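Local coordinates for protein nicotinamide-nucleotide adenylyltransferase NadR family / Ribosylnicotinamide kinase (Lactococcus lactis subsp. cremoris, PDB 6GYE) that binds nicotinamide riboside and probably phosphorylates it with a P-loop kinase domain, and probably also acts as a nicotinamide-nucleotide adenylyltransferase, at residues Pro164-Trp168 and His178-Val182; Gly187-Thr191 and Glu317-Phe323; Glu211-Glu217 and Phe311-Trp316; Tyr232-Thr237 and Leu281-Phe285. All coordinates share one frame. Where two conformers were deposited one is given. Numbering follows the deposited sequence.

How the contacts relate
Contact 1, first along the chain, lies at the junction of the enzyme's two parts, where the chain leaves the five-stranded nucleotidyltransferase-like part and enters strand 181-187 of the four-stranded P-loop sheet. The other three, centred about 29 to 33 Å away, lie within the kinase part and are nested: contact 4 inside the loop closed by contact 3, contact 3 inside that of contact 2. Contacts 2 and 3, centres about 12 Å apart, share one sulfate and the R312-E317 salt bridge. Contact 4, about 17 Å from contact 3 between centres, joins it through helices 212-220 and 229-247, so contacts 2 to 4 run from the sulfate-holding loop to a helix that further along lines the riboside pocket.

Contact 1. Residues Pro164-Trp168 and His178-Val182; sequences PQEHW and HFSKV. With SO4 (sulfate ion), chain D.
The junction between the nucleotidyltransferase-like and P-loop parts illustrates how a side-chain amide can tie a loop to the backbone of a later turn. Residues 164-166 have helical phi/psi without regular bonds, H167 N donating to P164 O at 3.0 Å; the weakly bonded helical turn around H178 and F179 (-95/1) gives way through S180 (-71/140) to the strand beginning at K181. The CA atoms of P164 and F179 are 6.3 Å apart, and those of Q165 and S180 7.8 Å. Q165 (m, p) directs NE2 to F179 O, a 3.1 Å hydrogen bond, and to G254 O; Q165 OE1 accepts a weak bond from K181 NZ at 3.5 Å. Apolar packing flanks this link: P164 CG meets F179 CD1 at 3.6 Å, while W168 (chi1 t) brings CZ3 to 4.1 Å from F179 CB and CH2 to 3.8 Å from S180 CA. H178 ND1 makes two weak 3.4 Å bonds to O3 and O4 of a sulfate, probably from the crystallisation liquor, also bound by K65 and Y69. W168 NE1 and S180 OG bond to N252, and K181 and V182 start strand 181-187 between strands 255-259 and 296-300, beside the turn after helix 151-162.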
# COMPACT_ATOMS: atom_id res chain seq x y z
N PRO A 164 -5.22 10.49 1.89
CA PRO A 164 -5.91 9.20 2.03
C PRO A 164 -6.52 9.01 3.40
O PRO A 164 -7.59 8.41 3.51
CB PRO A 164 -4.79 8.17 1.79
CG PRO A 164 -3.70 8.90 1.17
CD PRO A 164 -3.79 10.33 1.59
N GLN A 165 -5.87 9.53 4.44
CA GLN A 165 -6.33 9.28 5.79
C GLN A 165 -7.72 9.88 6.02
O GLN A 165 -8.52 9.32 6.78
CB GLN A 165 -5.29 9.81 6.78
CG GLN A 165 -4.08 8.87 7.00
CD GLN A 165 -3.30 8.50 5.71
OE1 GLN A 165 -2.95 9.37 4.92
NE2 GLN A 165 -3.02 7.21 5.52
N GLU A 166 -8.03 10.98 5.35
CA GLU A 166 -9.35 11.61 5.44
C GLU A 166 -10.44 10.86 4.67
O GLU A 166 -11.62 11.10 4.92
CB GLU A 166 -9.29 13.04 4.90
CG GLU A 166 -9.33 14.12 5.96
CD GLU A 166 -10.62 14.11 6.77
OE1 GLU A 166 -11.71 14.22 6.16
OE2 GLU A 166 -10.55 13.98 8.01
N HIS A 167 -10.07 10.03 3.70
CA HIS A 167 -11.05 9.39 2.83
C HIS A 167 -10.90 7.87 2.86
O HIS A 167 -11.41 7.16 1.98
CB HIS A 167 -10.91 9.97 1.42
CG HIS A 167 -11.06 11.47 1.40
ND1 HIS A 167 -12.29 12.09 1.45
CD2 HIS A 167 -10.14 12.47 1.38
CE1 HIS A 167 -12.12 13.41 1.43
NE2 HIS A 167 -10.82 13.66 1.40
N TRP A 168 -10.29 7.37 3.93
CA TRP A 168 -9.84 5.99 4.01
C TRP A 168 -10.95 4.99 3.72
O TRP A 168 -10.76 4.03 2.97
CB TRP A 168 -9.26 5.76 5.40
CG TRP A 168 -8.59 4.48 5.59
CD1 TRP A 168 -9.09 3.37 6.23
CD2 TRP A 168 -7.28 4.15 5.13
NE1 TRP A 168 -8.13 2.36 6.20
CE2 TRP A 168 -7.02 2.81 5.53
CE3 TRP A 168 -6.30 4.86 4.41
CZ2 TRP A 168 -5.81 2.17 5.25
CZ3 TRP A 168 -5.11 4.22 4.13
CH2 TRP A 168 -4.87 2.89 4.55
N HIS A 178 -1.00 0.53 0.06
CA HIS A 178 -0.19 1.53 -0.63
C HIS A 178 -0.31 2.90 0.01
O HIS A 178 0.67 3.66 0.05
CB HIS A 178 -0.61 1.59 -2.10
CG HIS A 178 0.15 2.61 -2.90
ND1 HIS A 178 1.38 2.35 -3.46
CD2 HIS A 178 -0.15 3.89 -3.22
CE1 HIS A 178 1.80 3.42 -4.10
NE2 HIS A 178 0.90 4.38 -3.97
N PHE A 179 -1.50 3.26 0.49
CA PHE A 179 -1.74 4.61 1.01
C PHE A 179 -1.55 4.71 2.51
O PHE A 179 -1.79 5.78 3.09
CB PHE A 179 -3.15 5.08 0.64
CG PHE A 179 -3.33 5.36 -0.81
CD1 PHE A 179 -2.83 6.52 -1.37
CD2 PHE A 179 -3.95 4.44 -1.63
CE1 PHE A 179 -2.97 6.76 -2.72
CE2 PHE A 179 -4.10 4.68 -2.98
CZ PHE A 179 -3.61 5.83 -3.53
N SER A 180 -1.17 3.62 3.16
CA SER A 180 -1.09 3.60 4.60
C SER A 180 0.09 4.43 5.09
O SER A 180 1.16 4.45 4.47
CB SER A 180 -0.97 2.16 5.10
OG SER A 180 -0.99 2.17 6.50
N LYS A 181 -0.12 5.17 6.17
CA LYS A 181 0.98 5.77 6.91
C LYS A 181 1.59 4.75 7.87
O LYS A 181 0.87 3.96 8.49
CB LYS A 181 0.48 7.00 7.68
CG LYS A 181 0.18 8.23 6.79
CD LYS A 181 1.43 8.97 6.44
CE LYS A 181 1.15 10.26 5.66
NZ LYS A 181 0.46 9.94 4.39
N VAL A 182 2.91 4.78 8.03
CA VAL A 182 3.61 3.77 8.82
C VAL A 182 4.58 4.47 9.77
O VAL A 182 5.44 5.24 9.33
CB VAL A 182 4.36 2.77 7.91
CG1 VAL A 182 5.15 1.74 8.73
CG2 VAL A 182 3.38 2.06 6.96
S SO4 D . 1.97 -1.38 -2.92
O1 SO4 D . 0.53 -1.56 -3.05
O2 SO4 D . 2.59 -2.69 -2.75
O3 SO4 D . 2.52 -0.75 -4.11
O4 SO4 D . 2.25 -0.52 -1.77

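Contact 2. Residues Gly187-Thr191 and Glu317-Phe323; sequences GSAST and EESRHEF. With SO4 (sulfate ion), chain F.
G187, at the end of strand 181-187, places its C atom 3.5 Å from F323 CE1. S188 (-66/169) sets its CA over the F323 (t) face, a CH-pi contact 4.2 Å from the centroid and 20° off the normal, and its CB 3.6 Å from R320 CD. The CA atoms of S188 and R320 are 6.2 Å apart, those of A189 and E317 5.7 Å; A189 O lies 3.7 Å from R320 NE. S190, left-handed helical (66/36), donates weakly from OG to E317 OE1 at 3.3 Å, the carboxylate also pairing with R312. T191 lays CG2 over the R320 guanidinium, 3.8 Å from CZ, and its OG1 donates to S188 O at 2.8 Å. S319 occupies the N-cap position of helix 320-333 without a capping bond. S190 N and T191 N bond sulfate O2 and O4, each at 2.9 Å. G192, K193 and T194 also hold this ion, probably from the crystallisation liquor, where a Walker A P-loop would be expected to hold a nucleotide phosphate.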
# COMPACT_ATOMS: atom_id res chain seq x y z
N GLY A 187 14.79 1.01 19.09
CA GLY A 187 15.51 1.25 20.33
C GLY A 187 16.05 -0.04 20.89
O GLY A 187 15.70 -1.14 20.44
N SER A 188 16.92 0.11 21.89
CA SER A 188 17.49 -1.04 22.58
C SER A 188 16.40 -1.79 23.35
O SER A 188 15.29 -1.30 23.53
CB SER A 188 18.56 -0.60 23.58
OG SER A 188 19.46 0.34 23.02
N ALA A 189 16.75 -2.98 23.83
CA ALA A 189 15.85 -3.72 24.69
C ALA A 189 15.71 -3.05 26.05
O ALA A 189 16.64 -2.42 26.56
CB ALA A 189 16.35 -5.15 24.87
N SER A 190 14.50 -3.17 26.63
CA SER A 190 14.18 -2.68 27.97
C SER A 190 14.25 -1.16 28.07
O SER A 190 14.67 -0.61 29.09
CB SER A 190 15.10 -3.30 29.04
OG SER A 190 15.08 -4.71 29.00
N THR A 191 13.85 -0.46 27.00
CA THR A 191 13.77 1.00 27.06
C THR A 191 12.34 1.50 26.97
O THR A 191 12.13 2.72 26.86
CB THR A 191 14.63 1.65 25.97
OG1 THR A 191 14.31 1.11 24.68
CG2 THR A 191 16.10 1.39 26.25
N GLU A 317 20.57 -5.92 26.97
CA GLU A 317 20.40 -4.80 27.89
C GLU A 317 21.66 -3.94 27.98
O GLU A 317 21.56 -2.70 28.04
CB GLU A 317 20.01 -5.31 29.28
CG GLU A 317 18.51 -5.28 29.56
CD GLU A 317 18.16 -5.91 30.89
OE1 GLU A 317 17.06 -6.49 31.00
OE2 GLU A 317 18.98 -5.84 31.83
N GLU A 318 22.84 -4.56 28.02
CA GLU A 318 24.08 -3.83 28.22
C GLU A 318 24.62 -3.28 26.90
O GLU A 318 24.31 -3.78 25.82
CB GLU A 318 25.12 -4.73 28.90
CG GLU A 318 26.45 -4.06 29.29
CD GLU A 318 26.29 -2.84 30.20
OE1 GLU A 318 25.22 -2.67 30.83
OE2 GLU A 318 27.24 -2.04 30.28
N SER A 319 25.43 -2.21 27.01
CA SER A 319 25.97 -1.50 25.85
C SER A 319 24.84 -0.88 25.03
O SER A 319 24.72 -1.10 23.82
CB SER A 319 26.85 -2.41 24.99
OG SER A 319 26.06 -3.27 24.19
N ARG A 320 23.97 -0.14 25.72
CA ARG A 320 22.94 0.61 25.02
C ARG A 320 23.55 1.63 24.08
O ARG A 320 23.11 1.75 22.93
CB ARG A 320 22.03 1.30 26.03
CG ARG A 320 21.48 0.39 27.09
CD ARG A 320 20.06 -0.01 26.78
NE ARG A 320 19.28 -0.23 28.00
CZ ARG A 320 18.84 0.74 28.78
NH1 ARG A 320 19.08 2.02 28.49
NH2 ARG A 320 18.14 0.44 29.87
N HIS A 321 24.56 2.37 24.54
CA HIS A 321 25.17 3.38 23.69
C HIS A 321 25.84 2.76 22.48
O HIS A 321 25.85 3.37 21.40
CB HIS A 321 26.17 4.21 24.50
CG HIS A 321 25.53 4.99 25.61
ND1 HIS A 321 25.10 4.40 26.78
CD2 HIS A 321 25.21 6.30 25.71
CE1 HIS A 321 24.57 5.32 27.56
NE2 HIS A 321 24.62 6.48 26.94
N GLU A 322 26.37 1.55 22.62
CA GLU A 322 26.88 0.81 21.48
C GLU A 322 25.76 0.56 20.46
O GLU A 322 25.93 0.82 19.26
CB GLU A 322 27.49 -0.51 21.98
CG GLU A 322 28.72 -1.03 21.25
CD GLU A 322 29.41 -2.16 22.02
OE1 GLU A 322 29.37 -3.32 21.56
OE2 GLU A 322 29.96 -1.90 23.11
N PHE A 323 24.61 0.07 20.92
CA PHE A 323 23.48 -0.16 20.01
C PHE A 323 23.03 1.14 19.35
O PHE A 323 22.71 1.17 18.16
CB PHE A 323 22.31 -0.79 20.77
CG PHE A 323 21.06 -0.94 19.95
CD1 PHE A 323 20.16 0.11 19.83
CD2 PHE A 323 20.78 -2.13 19.32
CE1 PHE A 323 19.00 -0.02 19.07
CE2 PHE A 323 19.63 -2.28 18.56
CZ PHE A 323 18.73 -1.22 18.44
S SO4 F . 11.13 -2.73 25.52
O1 SO4 F . 10.63 -2.46 26.87
O2 SO4 F . 11.94 -3.94 25.49
O3 SO4 F . 10.04 -2.97 24.59
O4 SO4 F . 11.93 -1.58 25.13

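Contact 3. Residues Glu211-Glu217 and Phe311-Trp316; sequences EYAREYE and FRHMEW. With SO4 (sulfate ion), chain F.
One weak hydrogen bond and much ring packing join the start of helix 212-220 to the extended residues 311-313. E211 is the N-cap residue, with the helix running from Y212, and the CA atoms of R214 and H313 are 8.0 Å apart. H313 (chi1 m) donates the weak bond from NE2 to E211 OE2 at 3.4 Å, with the oxygen near the ring plane, while its ND1 bonds to D224. E217 OE1 also approaches H313 ND1, at 3.5 Å, and lies at the edge of the F311 ring, 3.3 Å from F311 CZ. The same E211 OE2 forms a salt bridge with R214 NH2 at 3.3 Å, and R214 NH2 makes weak bonds to sulfate O2 at 3.1 Å and O3 at 3.4 Å.

Apolar and aromatic packing fills the remainder. The A213 methyl CB lies 4.1 Å from W316 CZ3 and 4.2 Å from H313 CE1; W316 in turn stacks on Y268. F311 (chi1 t) points toward the helix, bringing CD2 to 3.6 Å from R214 CG, in the extended t, t start of that side chain.

Chemically, H313 lies between E211 and D224, E217 and D224 bring like charges close, and R214 pairs with E211 and the sulfate. That ion probably comes from the crystallisation liquor, but R214 NH1 also bonds weakly to T194 of the P-loop, consistent with a phosphate-handling site.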
# COMPACT_ATOMS: atom_id res chain seq x y z
N GLU A 211 7.10 -6.96 18.98
CA GLU A 211 8.50 -7.26 18.65
C GLU A 211 8.63 -8.77 18.46
O GLU A 211 8.51 -9.54 19.42
CB GLU A 211 9.45 -6.75 19.73
CG GLU A 211 10.91 -6.89 19.30
CD GLU A 211 11.91 -6.46 20.37
OE1 GLU A 211 12.94 -5.83 20.01
OE2 GLU A 211 11.67 -6.77 21.55
N TYR A 212 8.89 -9.20 17.23
CA TYR A 212 8.88 -10.63 16.95
C TYR A 212 9.96 -11.36 17.75
O TYR A 212 9.75 -12.49 18.20
CB TYR A 212 9.06 -10.87 15.43
CG TYR A 212 9.13 -12.33 15.04
CD1 TYR A 212 7.97 -13.09 14.93
CD2 TYR A 212 10.36 -12.97 14.82
CE1 TYR A 212 8.02 -14.44 14.59
CE2 TYR A 212 10.41 -14.33 14.47
CZ TYR A 212 9.24 -15.06 14.37
OH TYR A 212 9.25 -16.40 14.04
N ALA A 213 11.11 -10.71 17.96
CA ALA A 213 12.22 -11.34 18.67
C ALA A 213 11.79 -11.85 20.04
O ALA A 213 12.20 -12.93 20.47
CB ALA A 213 13.40 -10.37 18.80
N ARG A 214 10.96 -11.08 20.74
CA ARG A 214 10.46 -11.54 22.03
C ARG A 214 9.60 -12.78 21.88
O ARG A 214 9.74 -13.74 22.64
CB ARG A 214 9.69 -10.42 22.72
CG ARG A 214 9.02 -10.83 24.02
CD ARG A 214 8.53 -9.58 24.71
NE ARG A 214 9.53 -8.52 24.55
CZ ARG A 214 9.31 -7.23 24.74
NH1 ARG A 214 8.11 -6.80 25.10
NH2 ARG A 214 10.30 -6.36 24.57
N GLU A 215 8.68 -12.79 20.91
CA GLU A 215 7.88 -13.99 20.70
C GLU A 215 8.77 -15.18 20.38
O GLU A 215 8.63 -16.27 20.95
CB GLU A 215 6.86 -13.78 19.56
CG GLU A 215 5.94 -15.00 19.37
CD GLU A 215 5.47 -15.23 17.94
OE1 GLU A 215 4.88 -14.30 17.34
OE2 GLU A 215 5.69 -16.35 17.42
N TYR A 216 9.73 -14.97 19.47
CA TYR A 216 10.60 -16.05 19.02
C TYR A 216 11.38 -16.66 20.18
O TYR A 216 11.50 -17.89 20.28
CB TYR A 216 11.52 -15.49 17.94
CG TYR A 216 12.44 -16.48 17.28
CD1 TYR A 216 13.69 -16.77 17.82
CD2 TYR A 216 12.06 -17.13 16.11
CE1 TYR A 216 14.54 -17.67 17.23
CE2 TYR A 216 12.90 -18.05 15.50
CZ TYR A 216 14.14 -18.31 16.06
OH TYR A 216 14.98 -19.21 15.47
N GLU A 217 11.93 -15.83 21.06
CA GLU A 217 12.70 -16.35 22.18
C GLU A 217 11.82 -17.06 23.20
O GLU A 217 12.30 -17.97 23.88
CB GLU A 217 13.51 -15.25 22.83
CG GLU A 217 14.61 -14.75 21.93
CD GLU A 217 15.51 -13.76 22.61
OE1 GLU A 217 15.05 -13.11 23.56
OE2 GLU A 217 16.66 -13.61 22.18
N PHE A 311 9.64 -10.56 31.08
CA PHE A 311 10.62 -10.94 30.07
C PHE A 311 11.61 -9.80 29.83
O PHE A 311 11.21 -8.66 29.56
CB PHE A 311 9.93 -11.32 28.76
CG PHE A 311 10.86 -11.81 27.68
CD1 PHE A 311 11.27 -13.14 27.65
CD2 PHE A 311 11.34 -10.95 26.71
CE1 PHE A 311 12.13 -13.59 26.66
CE2 PHE A 311 12.21 -11.39 25.72
CZ PHE A 311 12.60 -12.71 25.70
N ARG A 312 12.91 -10.11 29.94
CA ARG A 312 13.98 -9.15 29.71
C ARG A 312 15.01 -9.75 28.76
O ARG A 312 15.51 -10.85 29.01
CB ARG A 312 14.65 -8.72 31.03
CG ARG A 312 14.63 -9.76 32.14
CD ARG A 312 15.14 -9.17 33.47
NE ARG A 312 14.71 -7.79 33.67
CZ ARG A 312 15.53 -6.76 33.87
NH1 ARG A 312 16.85 -6.96 33.91
NH2 ARG A 312 15.05 -5.54 34.03
N HIS A 313 15.32 -9.03 27.68
CA HIS A 313 16.49 -9.34 26.86
C HIS A 313 17.73 -9.11 27.73
O HIS A 313 18.17 -7.97 27.89
CB HIS A 313 16.58 -8.45 25.63
CG HIS A 313 15.56 -8.73 24.55
ND1 HIS A 313 15.76 -9.68 23.57
CD2 HIS A 313 14.39 -8.11 24.25
CE1 HIS A 313 14.73 -9.67 22.74
NE2 HIS A 313 13.89 -8.72 23.13
N MET A 314 18.29 -10.18 28.29
CA MET A 314 19.32 -10.01 29.31
C MET A 314 20.64 -9.52 28.71
O MET A 314 21.29 -8.63 29.27
CB MET A 314 19.51 -11.30 30.10
CG MET A 314 19.82 -11.10 31.60
SD MET A 314 18.52 -10.30 32.58
CE MET A 314 19.43 -8.93 33.30
N GLU A 315 21.06 -10.09 27.57
CA GLU A 315 22.31 -9.67 26.94
C GLU A 315 22.16 -8.39 26.13
O GLU A 315 23.10 -7.58 26.08
CB GLU A 315 22.86 -10.78 26.05
CG GLU A 315 24.20 -10.43 25.40
CD GLU A 315 24.37 -11.04 24.02
OE1 GLU A 315 23.68 -10.59 23.08
OE2 GLU A 315 25.19 -11.97 23.88
N TRP A 316 21.00 -8.19 25.49
CA TRP A 316 20.74 -6.96 24.74
C TRP A 316 20.59 -5.73 25.65
O TRP A 316 20.46 -4.62 25.13
CB TRP A 316 19.49 -7.13 23.86
CG TRP A 316 19.69 -8.06 22.67
CD1 TRP A 316 20.85 -8.73 22.33
CD2 TRP A 316 18.72 -8.41 21.66
NE1 TRP A 316 20.65 -9.46 21.18
CE2 TRP A 316 19.36 -9.29 20.75
CE3 TRP A 316 17.38 -8.06 21.44
CZ2 TRP A 316 18.69 -9.82 19.64
CZ3 TRP A 316 16.72 -8.60 20.32
CH2 TRP A 316 17.38 -9.47 19.44
S SO4 F . 11.13 -2.73 25.52
O1 SO4 F . 10.63 -2.46 26.87
O2 SO4 F . 11.94 -3.94 25.49
O3 SO4 F . 10.04 -2.97 24.59
O4 SO4 F . 11.93 -1.58 25.13

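Contact 4. Residues Tyr232-Thr237 and Leu281-Phe285; sequences YARMIT and LEPLF
I236 lies over the face of the F285 ring: its CD1 is 3.6 Å from the centroid, 22° off the normal, and 3.4 Å from CE1, a clear CH-pi contact. I236 adopts m, t and F285 has chi1 m, its CB directed sideways but its ring end coming nearer. The two helical segments run almost parallel, 6° between their N-to-C directions, with a closest axis approach of 10.6 Å. Residues pair one turn apart: the CA atoms of A233 and L281 are 6.9 Å apart, those of I236 and F285 7.3 Å.

L281 (m, t) fits against the first turn, CD1 at 3.7 Å from Y232 CB and CD2 at 3.8 Å from A233 CB. L284 (t, p) serves the second, its CG 3.9 Å from I236 CG2 and its CD2 4.2 Å from A233 CB and 4.3 Å from T237 CG2. The Y232 ring leads away toward W316 and helix 262-272. P283 lacks an amide hydrogen, and helix 275-290 is kinked here, the N atoms of P283 and L284 having no bond to the preceding turn; F285 N donates again to L281 O at 3.0 Å.

Further along, helix 229-247 carries Y240, N243 and S244 of the riboside pocket, and D291, E292 and R293 follow helix 275-290. The chemistry is wholly hydrophobic: two nearly parallel helical segments, on helices that lead toward that pocket, are joined by shape and apolar burial, not by polar bonds.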
# COMPACT_ATOMS: atom_id res chain seq x y z
N TYR A 232 18.69 -15.17 13.52
CA TYR A 232 18.56 -13.82 13.00
C TYR A 232 17.80 -13.82 11.69
O TYR A 232 16.92 -12.98 11.48
CB TYR A 232 19.95 -13.18 12.85
CG TYR A 232 20.51 -12.69 14.17
CD1 TYR A 232 20.15 -11.46 14.69
CD2 TYR A 232 21.39 -13.48 14.90
CE1 TYR A 232 20.64 -11.01 15.91
CE2 TYR A 232 21.90 -13.05 16.12
CZ TYR A 232 21.52 -11.81 16.62
OH TYR A 232 22.00 -11.36 17.82
N ALA A 233 18.09 -14.79 10.82
CA ALA A 233 17.36 -14.88 9.57
C ALA A 233 15.88 -15.04 9.82
O ALA A 233 15.05 -14.35 9.21
CB ALA A 233 17.89 -16.05 8.73
N ARG A 234 15.51 -15.95 10.74
CA ARG A 234 14.10 -16.14 11.04
C ARG A 234 13.48 -14.91 11.68
O ARG A 234 12.29 -14.64 11.48
CB ARG A 234 13.91 -17.38 11.93
CG ARG A 234 13.78 -18.67 11.12
CD ARG A 234 13.84 -19.90 12.00
NE ARG A 234 13.91 -21.12 11.20
CZ ARG A 234 12.90 -21.97 11.03
NH1 ARG A 234 11.74 -21.74 11.63
NH2 ARG A 234 13.07 -23.05 10.27
N MET A 235 14.26 -14.13 12.44
CA MET A 235 13.74 -12.89 12.99
C MET A 235 13.54 -11.83 11.90
O MET A 235 12.63 -11.01 12.01
CB MET A 235 14.66 -12.37 14.09
CG MET A 235 14.47 -13.14 15.38
SD MET A 235 15.52 -12.67 16.75
CE MET A 235 17.01 -12.30 15.87
N ILE A 236 14.36 -11.84 10.85
CA ILE A 236 14.14 -10.89 9.77
C ILE A 236 12.78 -11.14 9.12
O ILE A 236 11.92 -10.25 9.08
CB ILE A 236 15.28 -10.96 8.74
CG1 ILE A 236 16.59 -10.50 9.38
CG2 ILE A 236 14.95 -10.11 7.52
CD1 ILE A 236 17.82 -10.97 8.67
N THR A 237 12.55 -12.36 8.63
CA THR A 237 11.28 -12.61 7.95
C THR A 237 10.11 -12.59 8.93
O THR A 237 9.00 -12.16 8.56
CB THR A 237 11.33 -13.93 7.19
OG1 THR A 237 11.36 -14.99 8.11
CG2 THR A 237 12.60 -14.01 6.37
N LEU A 281 24.10 -12.90 5.85
CA LEU A 281 22.72 -12.42 5.94
C LEU A 281 22.47 -11.13 5.17
O LEU A 281 21.30 -10.77 4.98
CB LEU A 281 22.32 -12.19 7.41
CG LEU A 281 22.23 -13.46 8.24
CD1 LEU A 281 21.94 -13.15 9.70
CD2 LEU A 281 21.16 -14.33 7.65
N GLU A 282 23.52 -10.45 4.72
CA GLU A 282 23.36 -9.14 4.08
C GLU A 282 22.36 -9.14 2.93
O GLU A 282 21.54 -8.21 2.87
CB GLU A 282 24.74 -8.64 3.61
CG GLU A 282 25.46 -7.73 4.60
CD GLU A 282 24.76 -6.39 4.79
OE1 GLU A 282 23.67 -6.35 5.40
OE2 GLU A 282 25.31 -5.37 4.32
N PRO A 283 22.36 -10.10 1.99
CA PRO A 283 21.33 -10.07 0.94
C PRO A 283 19.91 -10.08 1.48
O PRO A 283 19.07 -9.30 1.00
CB PRO A 283 21.64 -11.32 0.11
CG PRO A 283 23.10 -11.55 0.33
CD PRO A 283 23.33 -11.19 1.76
N LEU A 284 19.61 -10.92 2.47
CA LEU A 284 18.27 -10.93 3.03
C LEU A 284 17.95 -9.62 3.75
O LEU A 284 16.82 -9.13 3.70
CB LEU A 284 18.09 -12.13 3.96
CG LEU A 284 16.76 -12.21 4.71
CD1 LEU A 284 15.56 -12.30 3.76
CD2 LEU A 284 16.77 -13.36 5.70
N PHE A 285 18.94 -9.03 4.43
CA PHE A 285 18.72 -7.71 5.03
C PHE A 285 18.34 -6.69 3.97
O PHE A 285 17.34 -5.98 4.11
CB PHE A 285 19.96 -7.23 5.79
CG PHE A 285 20.07 -7.75 7.20
CD1 PHE A 285 19.08 -7.49 8.13
CD2 PHE A 285 21.19 -8.46 7.60
CE1 PHE A 285 19.18 -7.96 9.42
CE2 PHE A 285 21.31 -8.92 8.89
CZ PHE A 285 20.30 -8.68 9.80